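Local coordinates for magnesium transporter, putative (Shewanella oneidensis MR-1, PDB 3KXR), which probably takes part in moving magnesium ions across the membrane, this chain being its soluble piece with part of an MgtE N domain and a CBS pair, at residues 9-13 with 29-33; 51-57 with 130-135; 64-69 with 88-94. Residue numbers count along the deposited sequence, not the author numbering.

In the fold
From the N terminus, contact 1 comes first: residues 9-13 meet helix 27-36 after a 15-residue excursion through helix 15-20, a short-range closure within the MgtE N-domain part. Helix 39-50 then leads to residues 51-57, where contact 2 opens; it closes after 72 intervening residues at 130-135, in the second CBS repeat. Contact 3 is nested inside that large loop and pairs strand 66-68 with strand 90-94 of the first CBS repeat around helix 73-82. Contacts 1 and 3 lie on opposite sides of the chain's centre, their own centres about 34 Å apart. Contact 2, about 14 Å from contact 1 and 12 Å from contact 3 by nearest atoms, joins the linker after helix 39-50 to the second repeat.

Contact 1: residues 9-13 with 29-33; sequences LFAQL and FTDRA
Phe10 sits at the middle of this small apolar contact, which buries 261 Å² in all. It lies in a 3-10 turn, residues 10-12, marked by Gln12 N to Leu9 O at 2.8 Å, and its CA comes within 5.4 Å of Ala33 CA on helix 27-36. With chi1 m (-54°) and chi2 -80°, its ring crosses to the helix: CD1 is 3.5 Å from Ala33 CA and 3.6 Å from Ala33 CB, and CZ lies 4.0 Å from NE of Arg32 (m, t, m), near the guanidinium plane. Phe29 takes chi1 t (177°), carrying its ring toward the 3-10 turn. Phe10 CE1 lies over one face of the Phe29 ring, 4.0 Å from Phe29 CE1; the ring pair is oblique, centroids 5.5 Å apart, planes at 50°. Leu13 (m, t) sets CD1 at the Phe29 edge, 3.9 Å from CE2; Leu9 (t, p) puts CD2 4.3 Å from Phe29 CE1. Thus a 3-10 turn packs on helix 27-36 in the MgtE N-domain part; Leu18 of helix 15-20 touches Leu13, Phe29 and Ala33, and Val66 of a second subunit packs on Phe29.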
loop_
_atom_site.group_PDB
_atom_site.type_symbol
_atom_site.label_atom_id
_atom_site.label_comp_id
_atom_site.label_asym_id
_atom_site.label_seq_id
_atom_site.Cartn_x
_atom_site.Cartn_y
_atom_site.Cartn_z
ATOM N N LEU A 9 -12.144 9.996 -6.224
ATOM C CA LEU A 9 -12.551 10.830 -5.078
ATOM C C LEU A 9 -11.453 11.063 -4.048
ATOM O O LEU A 9 -11.150 12.201 -3.664
ATOM C CB LEU A 9 -13.740 10.186 -4.340
ATOM C CG LEU A 9 -14.259 10.890 -3.069
ATOM C CD1 LEU A 9 -14.693 12.291 -3.406
ATOM C CD2 LEU A 9 -15.399 10.140 -2.368
ATOM N N PHE A 10 -10.895 9.969 -3.559
ATOM C CA PHE A 10 -9.903 10.063 -2.511
ATOM C C PHE A 10 -8.622 10.672 -3.098
ATOM O O PHE A 10 -7.881 11.336 -2.386
ATOM C CB PHE A 10 -9.711 8.704 -1.817
ATOM C CG PHE A 10 -11.027 8.096 -1.280
ATOM C CD1 PHE A 10 -11.592 8.537 -0.065
ATOM C CD2 PHE A 10 -11.721 7.097 -2.009
ATOM C CE1 PHE A 10 -12.818 7.979 0.437
ATOM C CE2 PHE A 10 -12.958 6.535 -1.524
ATOM C CZ PHE A 10 -13.498 6.979 -0.304
ATOM N N ALA A 11 -8.407 10.529 -4.411
ATOM C CA ALA A 11 -7.342 11.296 -5.130
ATOM C C ALA A 11 -7.585 12.840 -5.165
ATOM O O ALA A 11 -6.690 13.608 -5.522
ATOM C CB ALA A 11 -7.142 10.749 -6.578
ATOM N N GLN A 12 -8.791 13.273 -4.796
ATOM C CA GLN A 12 -9.186 14.671 -4.851
ATOM C C GLN A 12 -9.133 15.342 -3.478
ATOM O O GLN A 12 -9.348 16.548 -3.383
ATOM C CB GLN A 12 -10.614 14.784 -5.398
ATOM C CG GLN A 12 -10.738 15.015 -6.862
ATOM C CD GLN A 12 -12.186 15.062 -7.262
ATOM O OE1 GLN A 12 -12.772 16.136 -7.470
ATOM N NE2 GLN A 12 -12.795 13.892 -7.342
ATOM N N LEU A 13 -8.880 14.573 -2.423
ATOM C CA LEU A 13 -8.827 15.111 -1.055
ATOM C C LEU A 13 -7.440 14.990 -0.457
ATOM O O LEU A 13 -6.892 13.919 -0.422
ATOM C CB LEU A 13 -9.781 14.340 -0.149
ATOM C CG LEU A 13 -11.249 14.757 -0.133
ATOM C CD1 LEU A 13 -11.928 13.977 0.948
ATOM C CD2 LEU A 13 -11.463 16.259 0.119
ATOM N N PHE A 29 -14.816 6.870 6.712
ATOM C CA PHE A 29 -14.483 7.583 5.497
ATOM C C PHE A 29 -13.007 8.003 5.547
ATOM O O PHE A 29 -12.275 7.878 4.561
ATOM C CB PHE A 29 -15.409 8.799 5.362
ATOM C CG PHE A 29 -15.113 9.652 4.188
ATOM C CD1 PHE A 29 -15.877 9.575 3.045
ATOM C CD2 PHE A 29 -14.063 10.545 4.222
ATOM C CE1 PHE A 29 -15.597 10.360 1.933
ATOM C CE2 PHE A 29 -13.763 11.340 3.093
ATOM C CZ PHE A 29 -14.540 11.242 1.953
ATOM N N THR A 30 -12.573 8.495 6.696
ATOM C CA THR A 30 -11.200 8.896 6.830
ATOM C C THR A 30 -10.284 7.707 6.577
ATOM O O THR A 30 -9.348 7.809 5.780
ATOM C CB THR A 30 -10.926 9.519 8.196
ATOM O OG1 THR A 30 -11.644 10.759 8.289
ATOM C CG2 THR A 30 -9.412 9.779 8.373
ATOM N N ASP A 31 -10.598 6.573 7.192
ATOM C CA ASP A 31 -9.798 5.362 7.009
ATOM C C ASP A 31 -9.733 4.876 5.575
ATOM O O ASP A 31 -8.684 4.394 5.150
ATOM C CB ASP A 31 -10.309 4.228 7.901
ATOM C CG ASP A 31 -10.165 4.550 9.382
ATOM O OD1 ASP A 31 -9.387 5.453 9.731
ATOM O OD2 ASP A 31 -10.855 3.927 10.204
ATOM N N ARG A 32 -10.829 4.966 4.830
ATOM C CA ARG A 32 -10.778 4.507 3.445
ATOM C C ARG A 32 -9.907 5.476 2.641
ATOM O O ARG A 32 -9.136 5.062 1.781
ATOM C CB ARG A 32 -12.177 4.370 2.826
ATOM C CG ARG A 32 -12.963 3.127 3.333
ATOM C CD ARG A 32 -14.294 2.859 2.547
ATOM N NE ARG A 32 -14.931 4.142 2.203
ATOM C CZ ARG A 32 -15.898 4.753 2.906
ATOM N NH1 ARG A 32 -16.384 4.205 4.025
ATOM N NH2 ARG A 32 -16.387 5.928 2.486
ATOM N N ALA A 33 -10.020 6.768 2.958
ATOM C CA ALA A 33 -9.182 7.806 2.319
ATOM C C ALA A 33 -7.673 7.574 2.556
ATOM O O ALA A 33 -6.857 7.650 1.621
ATOM C CB ALA A 33 -9.581 9.182 2.816
#

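Contact 2: residues 51-57 with 130-135; sequences YSENEIG and TANTTL
Leu135, Ala131 and Ile56 have the largest areas covered in this loop-to-loop contact, about 80 Å² each of the 498 Å² buried. Type I turns shape both segments, Ser52 to Glu55 and Thr130 to Thr133, closed by Glu55 N to Ser52 O (3.0 Å) and Thr133 N to Thr130 O (2.9 Å). CA pairs Glu55-Asn132 (4.7 Å) and Gly57-Ala131 (4.2 Å) set the register. Ala131 offers its O to Gly57 N (2.8 Å, 163°) and its CB to Tyr51 CE2 (3.4 Å). A CB on Gly57 would come 2.6 Å from Tyr51 CD1 and a tight 3.1 Å from Ala131 CB, so the absence of a side chain permits the close CA approach. Ile56, chi1 t and chi2 p, donates N to Thr133 O (2.8 Å, 148°), while its CG2 lies 3.4 Å from Thr130 O and its CD1 4.0 Å from Leu135 CD2. Leu135, chi1 m and chi2 t, also brings CD1 to 3.5 Å from Glu53 O. Its N gives a weak bond to Asn54 OD1 (3.3 Å, 169°), at the start of helix 135-143, where Thr134 is the N-cap. Val163 and Leu171 of the second CBS repeat touch Ile56, and Leu171 also Leu135. The two firm backbone bonds are consistent with the observed register between linker and CBS repeat, and the apolar pairs Ile56-Leu135 and Tyr51-Ala131 complement them.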
loop_
_atom_site.group_PDB
_atom_site.type_symbol
_atom_site.label_atom_id
_atom_site.label_comp_id
_atom_site.label_asym_id
_atom_site.label_seq_id
_atom_site.Cartn_x
_atom_site.Cartn_y
_atom_site.Cartn_z
ATOM N N TYR A 51 0.389 17.290 15.670
ATOM C CA TYR A 51 0.924 18.627 15.931
ATOM C C TYR A 51 0.001 19.696 15.383
ATOM O O TYR A 51 -0.489 19.601 14.256
ATOM C CB TYR A 51 2.339 18.793 15.326
ATOM C CG TYR A 51 3.357 17.838 15.915
ATOM C CD1 TYR A 51 3.833 16.741 15.187
ATOM C CD2 TYR A 51 3.814 18.005 17.217
ATOM C CE1 TYR A 51 4.757 15.843 15.752
ATOM C CE2 TYR A 51 4.750 17.120 17.788
ATOM C CZ TYR A 51 5.206 16.044 17.057
ATOM O OH TYR A 51 6.094 15.184 17.641
ATOM N N SER A 52 -0.208 20.733 16.180
ATOM C CA SER A 52 -1.153 21.785 15.836
ATOM C C SER A 52 -0.495 22.754 14.873
ATOM O O SER A 52 0.689 22.618 14.556
ATOM C CB SER A 52 -1.626 22.489 17.100
ATOM O OG SER A 52 -0.509 22.965 17.829
ATOM N N GLU A 53 -1.266 23.738 14.428
ATOM C CA GLU A 53 -0.907 24.536 13.262
ATOM C C GLU A 53 0.315 25.401 13.438
ATOM O O GLU A 53 0.914 25.799 12.461
ATOM C CB GLU A 53 -2.078 25.427 12.856
ATOM C CG GLU A 53 -2.373 26.545 13.873
ATOM C CD GLU A 53 -3.604 27.394 13.522
ATOM O OE1 GLU A 53 -4.149 27.281 12.381
ATOM O OE2 GLU A 53 -4.023 28.181 14.415
ATOM N N ASN A 54 0.677 25.720 14.665
ATOM C CA ASN A 54 1.862 26.528 14.884
ATOM C C ASN A 54 2.989 25.736 15.527
ATOM O O ASN A 54 3.832 26.316 16.189
ATOM C CB ASN A 54 1.510 27.769 15.726
ATOM C CG ASN A 54 2.644 28.824 15.759
ATOM O OD1 ASN A 54 3.351 29.049 14.765
ATOM N ND2 ASN A 54 2.821 29.458 16.913
ATOM N N GLU A 55 3.028 24.419 15.312
ATOM C CA GLU A 55 4.134 23.578 15.798
ATOM C C GLU A 55 4.930 23.054 14.630
ATOM O O GLU A 55 4.362 22.510 13.687
ATOM C CB GLU A 55 3.617 22.397 16.620
ATOM C CG GLU A 55 2.970 22.798 17.947
ATOM C CD GLU A 55 2.497 21.606 18.808
ATOM O OE1 GLU A 55 1.796 20.692 18.309
ATOM O OE2 GLU A 55 2.811 21.599 20.021
ATOM N N ILE A 56 6.253 23.169 14.689
ATOM C CA ILE A 56 7.062 22.776 13.544
ATOM C C ILE A 56 6.963 21.256 13.213
ATOM O O ILE A 56 7.130 20.828 12.045
ATOM C CB ILE A 56 8.512 23.222 13.724
ATOM C CG1 ILE A 56 9.223 23.233 12.357
ATOM C CG2 ILE A 56 9.247 22.347 14.784
ATOM C CD1 ILE A 56 8.490 24.003 11.271
ATOM N N GLY A 57 6.655 20.445 14.225
ATOM C CA GLY A 57 6.390 19.024 14.005
ATOM C C GLY A 57 5.455 18.742 12.829
ATOM O O GLY A 57 5.598 17.765 12.106
ATOM N N THR A 130 12.897 21.243 18.831
ATOM C CA THR A 130 11.793 20.504 19.410
ATOM C C THR A 130 10.584 20.673 18.483
ATOM O O THR A 130 10.408 21.733 17.873
ATOM C CB THR A 130 11.468 21.015 20.828
ATOM O OG1 THR A 130 11.169 22.420 20.769
ATOM C CG2 THR A 130 12.669 20.772 21.741
ATOM N N ALA A 131 9.758 19.626 18.399
ATOM C CA ALA A 131 8.616 19.564 17.474
ATOM C C ALA A 131 7.575 20.633 17.798
ATOM O O ALA A 131 6.796 21.049 16.944
ATOM C CB ALA A 131 7.983 18.192 17.523
ATOM N N ASN A 132 7.587 21.080 19.045
ATOM C CA ASN A 132 6.665 22.120 19.501
ATOM C C ASN A 132 7.181 23.533 19.256
ATOM O O ASN A 132 6.482 24.467 19.546
ATOM C CB ASN A 132 6.331 21.932 20.984
ATOM C CG ASN A 132 7.514 22.175 21.875
ATOM O OD1 ASN A 132 8.641 22.269 21.420
ATOM N ND2 ASN A 132 7.267 22.287 23.143
ATOM N N THR A 133 8.390 23.707 18.722
ATOM C CA THR A 133 8.869 25.064 18.381
ATOM C C THR A 133 7.889 25.739 17.410
ATOM O O THR A 133 7.304 25.059 16.539
ATOM C CB THR A 133 10.250 24.995 17.744
ATOM O OG1 THR A 133 11.129 24.330 18.654
ATOM C CG2 THR A 133 10.783 26.374 17.403
ATOM N N THR A 134 7.682 27.053 17.574
ATOM C CA THR A 134 6.752 27.785 16.705
ATOM C C THR A 134 7.338 27.871 15.318
ATOM O O THR A 134 8.562 27.786 15.146
ATOM C CB THR A 134 6.442 29.229 17.173
ATOM O OG1 THR A 134 7.638 30.002 17.138
ATOM C CG2 THR A 134 5.849 29.276 18.573
ATOM N N LEU A 135 6.479 28.083 14.333
ATOM C CA LEU A 135 6.925 28.057 12.954
ATOM C C LEU A 135 7.956 29.127 12.677
ATOM O O LEU A 135 8.969 28.880 12.029
ATOM C CB LEU A 135 5.758 28.213 11.995
ATOM C CG LEU A 135 4.582 27.246 12.144
ATOM C CD1 LEU A 135 3.644 27.450 10.977
ATOM C CD2 LEU A 135 5.070 25.779 12.264
#

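Contact 3: residues 64-69 with 88-94; sequences MLVLSD and NDNLFIV
A water links the entry of this parallel pair: it accepts from Leu65 N (3.0 Å) and donates to Asn90 O (2.9 Å), just before direct strand pairing begins. From there Phe92 N bonds to Leu65 O (2.9 Å), Leu67 N to Phe92 O (2.9 Å) and Val94 N to Leu67 O (3.0 Å). The bridges are Val66-Phe92, Leu67-Ile93 and Ser68-Val94, with CA spacings of 4.5, 5.1 and 4.8 Å; the short strand axes approach to 4.7 Å at 31°. Val66 CG2 meets Val94 CG2 (3.9 Å) on the face shared with Phe92. On the other face, Leu67 (chi1 m, chi2 t) puts CD1 4.1 Å from Leu91 CD2. Selenomethionine Met64, chi1 p, makes an oblique Met-aromatic contact, SE to Phe92 CD2 4.1 Å. This is the beta-alpha-beta unit of the first CBS repeat: helix 73-82 covers Leu65 and Leu67, strand 100-105 pairs antiparallel with strand 90-94, and Leu159 of strand 159-164 packs on Met64, Phe92 and Val94.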
loop_
_atom_site.group_PDB
_atom_site.type_symbol
_atom_site.label_atom_id
_atom_site.label_comp_id
_atom_site.label_asym_id
_atom_site.label_seq_id
_atom_site.Cartn_x
_atom_site.Cartn_y
_atom_site.Cartn_z
HETATM N N MSE A 64 15.501 11.966 5.337
HETATM C CA MSE A 64 16.721 12.491 5.869
HETATM C C MSE A 64 17.828 11.472 5.843
HETATM O O MSE A 64 17.612 10.293 5.738
HETATM C CB MSE A 64 16.487 12.930 7.313
HETATM C CG MSE A 64 16.056 11.789 8.198
HETATM SE SE MSE A 64 15.735 12.328 10.049
HETATM C CE MSE A 64 14.633 10.780 10.669
ATOM N N LEU A 65 19.045 11.955 5.967
ATOM C CA LEU A 65 20.188 11.092 6.178
ATOM C C LEU A 65 20.356 10.835 7.707
ATOM O O LEU A 65 20.655 11.729 8.481
ATOM C CB LEU A 65 21.419 11.733 5.511
ATOM C CG LEU A 65 21.775 11.309 4.063
ATOM C CD1 LEU A 65 20.615 11.184 3.118
ATOM C CD2 LEU A 65 22.861 12.221 3.508
ATOM N N VAL A 66 20.114 9.599 8.133
ATOM C CA VAL A 66 20.297 9.207 9.525
ATOM C C VAL A 66 21.022 7.834 9.612
ATOM O O VAL A 66 20.793 6.949 8.795
ATOM C CB VAL A 66 18.926 9.169 10.266
ATOM C CG1 VAL A 66 17.919 8.374 9.445
ATOM C CG2 VAL A 66 19.080 8.606 11.656
ATOM N N LEU A 67 21.916 7.679 10.586
ATOM C CA LEU A 67 22.588 6.404 10.842
ATOM C C LEU A 67 22.658 6.167 12.354
ATOM O O LEU A 67 22.621 7.121 13.153
ATOM C CB LEU A 67 24.002 6.417 10.230
ATOM C CG LEU A 67 24.181 6.385 8.701
ATOM C CD1 LEU A 67 25.609 6.607 8.302
ATOM C CD2 LEU A 67 23.684 5.052 8.157
ATOM N N SER A 68 22.763 4.915 12.762
ATOM C CA SER A 68 22.854 4.605 14.182
ATOM C C SER A 68 24.273 4.875 14.677
ATOM O O SER A 68 25.193 5.134 13.905
ATOM C CB SER A 68 22.513 3.139 14.468
ATOM O OG SER A 68 23.580 2.291 14.020
ATOM N N ASP A 69 24.461 4.735 15.973
ATOM C CA ASP A 69 25.732 5.064 16.540
ATOM C C ASP A 69 26.733 3.953 16.338
ATOM O O ASP A 69 27.836 4.024 16.880
ATOM C CB ASP A 69 25.585 5.400 18.017
ATOM C CG ASP A 69 25.040 4.253 18.847
ATOM O OD1 ASP A 69 24.965 3.102 18.355
ATOM O OD2 ASP A 69 24.693 4.531 20.018
ATOM N N ASN A 88 20.537 19.259 1.709
ATOM C CA ASN A 88 21.118 18.254 2.519
ATOM C C ASN A 88 22.592 18.399 2.511
ATOM O O ASN A 88 23.212 18.286 1.473
ATOM C CB ASN A 88 20.752 16.895 1.987
ATOM C CG ASN A 88 21.409 15.778 2.768
ATOM O OD1 ASN A 88 22.033 14.903 2.168
ATOM N ND2 ASN A 88 21.279 15.803 4.113
ATOM N N ASP A 89 23.168 18.675 3.667
ATOM C CA ASP A 89 24.594 18.462 3.811
ATOM C C ASP A 89 25.009 18.036 5.211
ATOM O O ASP A 89 26.159 18.194 5.584
ATOM C CB ASP A 89 25.357 19.701 3.359
ATOM C CG ASP A 89 25.287 20.789 4.365
ATOM O OD1 ASP A 89 24.450 20.669 5.313
ATOM O OD2 ASP A 89 26.095 21.736 4.228
ATOM N N ASN A 90 24.064 17.467 5.956
ATOM C CA ASN A 90 24.314 16.944 7.280
ATOM C C ASN A 90 23.693 15.580 7.394
ATOM O O ASN A 90 22.794 15.216 6.647
ATOM C CB ASN A 90 23.740 17.875 8.353
ATOM C CG ASN A 90 24.549 19.108 8.521
ATOM O OD1 ASN A 90 25.717 19.137 8.168
ATOM N ND2 ASN A 90 23.950 20.147 9.052
ATOM N N LEU A 91 24.163 14.834 8.374
ATOM C CA LEU A 91 23.642 13.499 8.615
ATOM C C LEU A 91 23.485 13.311 10.128
ATOM O O LEU A 91 24.318 13.775 10.913
ATOM C CB LEU A 91 24.589 12.508 7.963
ATOM C CG LEU A 91 24.367 11.013 7.988
ATOM C CD1 LEU A 91 25.086 10.384 6.791
ATOM C CD2 LEU A 91 24.930 10.521 9.293
ATOM N N PHE A 92 22.389 12.694 10.528
ATOM C CA PHE A 92 22.021 12.651 11.926
ATOM C C PHE A 92 22.299 11.294 12.525
ATOM O O PHE A 92 22.061 10.281 11.877
ATOM C CB PHE A 92 20.544 13.027 12.060
ATOM C CG PHE A 92 20.233 14.331 11.418
ATOM C CD1 PHE A 92 20.998 15.455 11.703
ATOM C CD2 PHE A 92 19.226 14.443 10.474
ATOM C CE1 PHE A 92 20.733 16.671 11.079
ATOM C CE2 PHE A 92 18.957 15.673 9.845
ATOM C CZ PHE A 92 19.720 16.775 10.149
ATOM N N ILE A 93 22.822 11.277 13.747
ATOM C CA ILE A 93 23.184 10.036 14.418
ATOM C C ILE A 93 22.244 9.796 15.549
ATOM O O ILE A 93 22.003 10.701 16.365
ATOM C CB ILE A 93 24.616 10.079 14.988
ATOM C CG1 ILE A 93 25.600 10.434 13.889
ATOM C CG2 ILE A 93 25.016 8.744 15.631
ATOM C CD1 ILE A 93 25.589 9.508 12.705
ATOM N N VAL A 94 21.715 8.576 15.618
ATOM C CA VAL A 94 20.809 8.201 16.692
ATOM C C VAL A 94 21.331 6.963 17.410
ATOM O O VAL A 94 22.091 6.164 16.845
ATOM C CB VAL A 94 19.375 7.903 16.142
ATOM C CG1 VAL A 94 18.744 9.184 15.555
ATOM C CG2 VAL A 94 19.401 6.771 15.127
HETATM O O HOH W 1 19.938 14.743 6.498
#